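Local coordinates for protein 11S globulin isoform 1 (Cocos nucifera, PDB 5WPW) that serves as a seed storage protein of coconut, a hexameric 11S globulin and potential food allergen whose subunits each hold an acidic and a basic chain joined by a disulfide, at the interface of chains A and B. Numbering follows the deposited sequence. Chains: chain A/B, 11S globulin isoform 1.

Contact 1: the interface of chains A and B. Residues chain A 303, 305, 346; chain B 56-57, 121, 123, 156.
A:Asn346, B:Met56 and B:Gly121 bury the most surface in this part of the subunit interface, where a loop and strand end of one cupin-family chain meet strand 50-57 and a loop of the other. B:Met56 lies along A:Trp303 and beside A:Asn346. Its CG lies between the backbone N and the carbonyl carbon (chi1 57°), and a bend at chi2 lets the thioether run antiparallel to the indole. The terminal methyl CE ends over one face of A:Trp303, 3.3 Å from the centroid of the five-membered ring, a CH-pi contact almost centred over that ring and so toward one side of the indole as a whole. The benzo side is met lower on the chain, B:Met56 CG standing 3.9 Å from A:Trp303 CZ2. With B:Met56 on one face, the indole N-H at its edge, A:Trp303 NE1, gives a hydrogen bond of 2.9 Å to the backbone carbonyl O of B:Gly121. The acceptor is almost in the ring plane, and the bond is moderately bent (149° at H). A:Ile305 CG1 merely grazes the same carbonyl, 3.8 Å from B:Gly121 O. The carboxamide of A:Asn346 passes B:Met56 in the opposite direction, but its modelled approach to the methionine end, sulfur and methyl alike, is too short to be trusted. A:Asn346 CB caps B:Phe156 from one face, 3.8 Å from the ring centroid and nearer the rim. The neighbouring backbone carbonyl A:Asn346 O reaches B:Phe156 CE2 at 3.5 Å, while the carbonyl O of B:Met56 lies in plane at the phenyl edge.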
loop_
_atom_site.group_PDB
_atom_site.type_symbol
_atom_site.label_atom_id
_atom_site.label_comp_id
_atom_site.label_asym_id
_atom_site.label_seq_id
_atom_site.Cartn_x
_atom_site.Cartn_y
_atom_site.Cartn_z
ATOM N N TRP A 303 -16.704 -24.538 -0.672
ATOM C CA TRP A 303 -16.161 -24.202 0.630
ATOM C C TRP A 303 -15.711 -22.744 0.669
ATOM O O TRP A 303 -15.373 -22.144 -0.360
ATOM C CB TRP A 303 -15.012 -25.153 1.002
ATOM C CG TRP A 303 -13.751 -25.002 0.219
ATOM C CD1 TRP A 303 -12.677 -24.168 0.506
ATOM C CD2 TRP A 303 -13.395 -25.734 -0.936
ATOM N NE1 TRP A 303 -11.690 -24.350 -0.428
ATOM C CE2 TRP A 303 -12.101 -25.310 -1.324
ATOM C CE3 TRP A 303 -14.046 -26.717 -1.696
ATOM C CZ2 TRP A 303 -11.446 -25.833 -2.448
ATOM C CZ3 TRP A 303 -13.388 -27.246 -2.797
ATOM C CH2 TRP A 303 -12.108 -26.795 -3.174
ATOM N N ILE A 305 -13.042 -20.089 1.405
ATOM C CA ILE A 305 -11.592 -20.187 1.308
ATOM C C ILE A 305 -10.924 -19.492 2.477
ATOM O O ILE A 305 -10.036 -20.057 3.130
ATOM C CB ILE A 305 -11.105 -19.596 -0.025
ATOM C CG1 ILE A 305 -11.451 -20.540 -1.181
ATOM C CG2 ILE A 305 -9.615 -19.339 0.023
ATOM C CD1 ILE A 305 -11.260 -19.902 -2.517
ATOM N N ASN A 346 -13.332 -23.413 5.163
ATOM C CA ASN A 346 -12.841 -24.631 4.517
ATOM C C ASN A 346 -13.889 -25.748 4.531
ATOM O O ASN A 346 -13.787 -26.670 3.720
ATOM C CB ASN A 346 -11.554 -25.164 5.170
ATOM C CG ASN A 346 -10.283 -24.504 4.665
ATOM O OD1 ASN A 346 -9.622 -23.764 5.397
ATOM N ND2 ASN A 346 -9.884 -24.840 3.441
ATOM N N MET B 56 -7.066 -29.803 -0.102
ATOM C CA MET B 56 -6.768 -28.436 0.294
ATOM C C MET B 56 -6.599 -28.394 1.802
ATOM O O MET B 56 -7.142 -29.231 2.529
ATOM C CB MET B 56 -7.814 -27.443 -0.207
ATOM C CG MET B 56 -9.221 -27.689 0.209
ATOM S SD MET B 56 -9.593 -26.795 1.737
ATOM C CE MET B 56 -11.374 -27.048 1.788
ATOM N N SER B 57 -5.803 -27.431 2.267
ATOM C CA SER B 57 -5.441 -27.315 3.672
ATOM C C SER B 57 -5.870 -25.952 4.216
ATOM O O SER B 57 -6.002 -24.987 3.467
ATOM C CB SER B 57 -3.930 -27.494 3.882
ATOM O OG SER B 57 -3.523 -28.852 3.654
ATOM N N GLY B 121 -6.714 -23.217 1.335
ATOM C CA GLY B 121 -8.004 -23.239 0.690
ATOM C C GLY B 121 -8.008 -23.471 -0.805
ATOM O O GLY B 121 -9.093 -23.460 -1.400
ATOM N N ALA B 123 -7.243 -26.088 -3.978
ATOM C CA ALA B 123 -7.002 -27.487 -4.326
ATOM C C ALA B 123 -5.683 -27.678 -5.072
ATOM O O ALA B 123 -5.351 -26.937 -6.008
ATOM C CB ALA B 123 -8.157 -28.030 -5.171
ATOM N N PHE B 156 -8.360 -31.363 3.814
ATOM C CA PHE B 156 -9.672 -31.665 3.254
ATOM C C PHE B 156 -9.446 -32.343 1.914
ATOM O O PHE B 156 -9.082 -31.680 0.941
ATOM C CB PHE B 156 -10.512 -30.397 3.072
ATOM C CG PHE B 156 -10.821 -29.653 4.362
ATOM C CD1 PHE B 156 -9.834 -28.965 5.041
ATOM C CD2 PHE B 156 -12.118 -29.634 4.874
ATOM C CE1 PHE B 156 -10.142 -28.265 6.225
ATOM C CE2 PHE B 156 -12.429 -28.945 6.032
ATOM C CZ PHE B 156 -11.444 -28.262 6.715
#

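Contact 2: the interface of chains A and B. Residues chain A 395, 399, 402-403, 406; chain B 194-195, 198, 201.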
loop_
_atom_site.group_PDB
_atom_site.type_symbol
_atom_site.label_atom_id
_atom_site.label_comp_id
_atom_site.label_asym_id
_atom_site.label_seq_id
_atom_site.Cartn_x
_atom_site.Cartn_y
_atom_site.Cartn_z
ATOM N N LEU A 395 -12.651 -43.758 -11.994
ATOM C CA LEU A 395 -13.743 -43.525 -12.926
ATOM C C LEU A 395 -13.258 -43.709 -14.352
ATOM O O LEU A 395 -12.073 -43.556 -14.659
ATOM C CB LEU A 395 -14.327 -42.104 -12.804
ATOM C CG LEU A 395 -14.960 -41.619 -11.511
ATOM C CD1 LEU A 395 -15.785 -40.345 -11.723
ATOM C CD2 LEU A 395 -15.799 -42.710 -10.902
ATOM N N GLU A 399 -17.335 -41.213 -17.308
ATOM C CA GLU A 399 -17.801 -40.809 -15.989
ATOM C C GLU A 399 -17.097 -39.525 -15.539
ATOM O O GLU A 399 -17.741 -38.579 -15.067
ATOM C CB GLU A 399 -17.556 -41.943 -14.983
ATOM C CG GLU A 399 -18.335 -43.260 -15.231
ATOM C CD GLU A 399 -18.064 -44.338 -14.162
ATOM O OE1 GLU A 399 -16.895 -44.761 -13.999
ATOM O OE2 GLU A 399 -19.023 -44.768 -13.481
ATOM N N ARG A 402 -18.553 -36.655 -17.283
ATOM C CA ARG A 402 -19.889 -36.325 -16.797
ATOM C C ARG A 402 -19.808 -35.566 -15.480
ATOM O O ARG A 402 -20.558 -34.611 -15.256
ATOM C CB ARG A 402 -20.726 -37.591 -16.640
ATOM C CG ARG A 402 -21.455 -37.992 -17.915
ATOM C CD ARG A 402 -21.426 -39.494 -18.122
ATOM N NE ARG A 402 -22.215 -40.215 -17.131
ATOM C CZ ARG A 402 -21.980 -41.472 -16.769
ATOM N NH1 ARG A 402 -20.974 -42.151 -17.328
ATOM N NH2 ARG A 402 -22.741 -42.053 -15.852
ATOM N N VAL A 403 -18.899 -35.977 -14.599
ATOM C CA VAL A 403 -18.709 -35.256 -13.345
ATOM C C VAL A 403 -18.242 -33.832 -13.625
ATOM O O VAL A 403 -18.659 -32.876 -12.955
ATOM C CB VAL A 403 -17.724 -36.022 -12.446
ATOM C CG1 VAL A 403 -17.086 -35.102 -11.415
ATOM C CG2 VAL A 403 -18.410 -37.200 -11.773
ATOM N N THR A 406 -21.111 -31.820 -16.826
ATOM C CA THR A 406 -22.566 -31.769 -16.780
ATOM C C THR A 406 -23.059 -30.408 -16.307
ATOM O O THR A 406 -24.004 -29.853 -16.876
ATOM C CB THR A 406 -23.128 -32.877 -15.892
ATOM O OG1 THR A 406 -22.789 -34.162 -16.436
ATOM C CG2 THR A 406 -24.640 -32.752 -15.840
ATOM N N VAL B 194 -25.973 -35.694 -12.138
ATOM C CA VAL B 194 -25.668 -37.043 -12.591
ATOM C C VAL B 194 -26.515 -38.040 -11.811
ATOM O O VAL B 194 -27.341 -37.669 -10.971
ATOM C CB VAL B 194 -24.174 -37.385 -12.448
ATOM C CG1 VAL B 194 -23.338 -36.419 -13.280
ATOM C CG2 VAL B 194 -23.773 -37.365 -10.967
ATOM N N ASN B 195 -26.288 -39.322 -12.092
ATOM C CA ASN B 195 -27.051 -40.415 -11.518
ATOM C C ASN B 195 -26.503 -40.801 -10.142
ATOM O O ASN B 195 -25.432 -40.357 -9.714
ATOM C CB ASN B 195 -27.046 -41.625 -12.458
ATOM C CG ASN B 195 -25.688 -41.868 -13.117
ATOM O OD1 ASN B 195 -25.244 -41.095 -13.980
ATOM N ND2 ASN B 195 -25.025 -42.949 -12.713
ATOM N N LEU B 198 -22.975 -42.852 -10.112
ATOM C CA LEU B 198 -21.782 -42.032 -10.255
ATOM C C LEU B 198 -21.522 -41.193 -9.006
ATOM O O LEU B 198 -20.376 -41.094 -8.550
ATOM C CB LEU B 198 -21.918 -41.146 -11.487
ATOM C CG LEU B 198 -20.669 -40.404 -11.920
ATOM C CD1 LEU B 198 -19.504 -41.369 -12.050
ATOM C CD2 LEU B 198 -20.940 -39.666 -13.228
ATOM N N LYS B 201 -19.816 -43.235 -6.501
ATOM C CA LYS B 201 -18.404 -43.472 -6.784
ATOM C C LYS B 201 -17.548 -42.255 -6.433
ATOM O O LYS B 201 -16.381 -42.405 -6.051
ATOM C CB LYS B 201 -18.199 -43.869 -8.250
ATOM C CG LYS B 201 -18.891 -45.193 -8.649
ATOM C CD LYS B 201 -18.848 -45.460 -10.168
ATOM C CE LYS B 201 -17.463 -45.913 -10.649
ATOM N NZ LYS B 201 -17.015 -47.221 -10.078
#
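A:Arg402 and B:Leu198 meet where helix 397-405 of one cupin-family 11S globulin subunit packs on helix 196-202 of the next. The arginine bends over one methyl of the leucine, CD2. Its CB is 4.0 Å from B:Leu198 CD2. CG and CD carry the chain on, and bends at chi2 and chi3 (140° and 68°) bring the tip back over the same methyl. NE and CZ each pass close to B:Leu198 CD2, which stands 3.8 Å above one face of the guanidinium, offset toward its rim. One of its terminal nitrogens, A:Arg402 NH2, gives a hydrogen bond to the amide oxygen B:Asn195 OD1, long at 3.3 Å but fairly straight. The acceptor lies in the guanidinium plane, and the N-H points to a lone pair in the plane of the carbonyl; the two flat groups are nearly coplanar, although the side chains cross at about a right angle. At the other end of the residue, the backbone O of A:Arg402 accepts a 2.6 Å hydrogen bond from the hydroxyl A:Thr406 OG1, a bond that probably helps hold the end of helix 397-405, and B:Val194 CG1 lies near both oxygens. B:Leu198, with CG anti to the backbone N (chi1 -170°), spreads its two methyls over helix 397-405 and the loop just before it: CD2 also touches A:Val403 CG2, and CD1 lies 3.6 Å from A:Glu399 CB and fits against A:Leu395 CD1. Farther along, B:Lys201 bends at chi3 and chi4. Its aliphatic CE rests 3.6 Å from A:Leu395 CD2, and its CD and CE run past the carboxylate of A:Glu399. The ammonium B:Lys201 NZ stays 4.6 Å from A:Glu399 OE1, where opposite charges may attract without direct contact.

Contact 1 and contact 2 join the same pair of subunits, and the centres of their C-alpha atoms are about 22 Å apart. They share no residue and draw on different elements: strand ends and loops in contact 1, helices 397-405 and 196-202 with their flanking loops in contact 2. In both, chain A contributes residues from the later part of the sequence and chain B from the earlier part, so the chains meet unlike surfaces and the interface is not an exact two-fold. Such head-to-tail pairing fits ring-like association of neighbours within the hexamer, probably around the three-fold typical of 11S globulins.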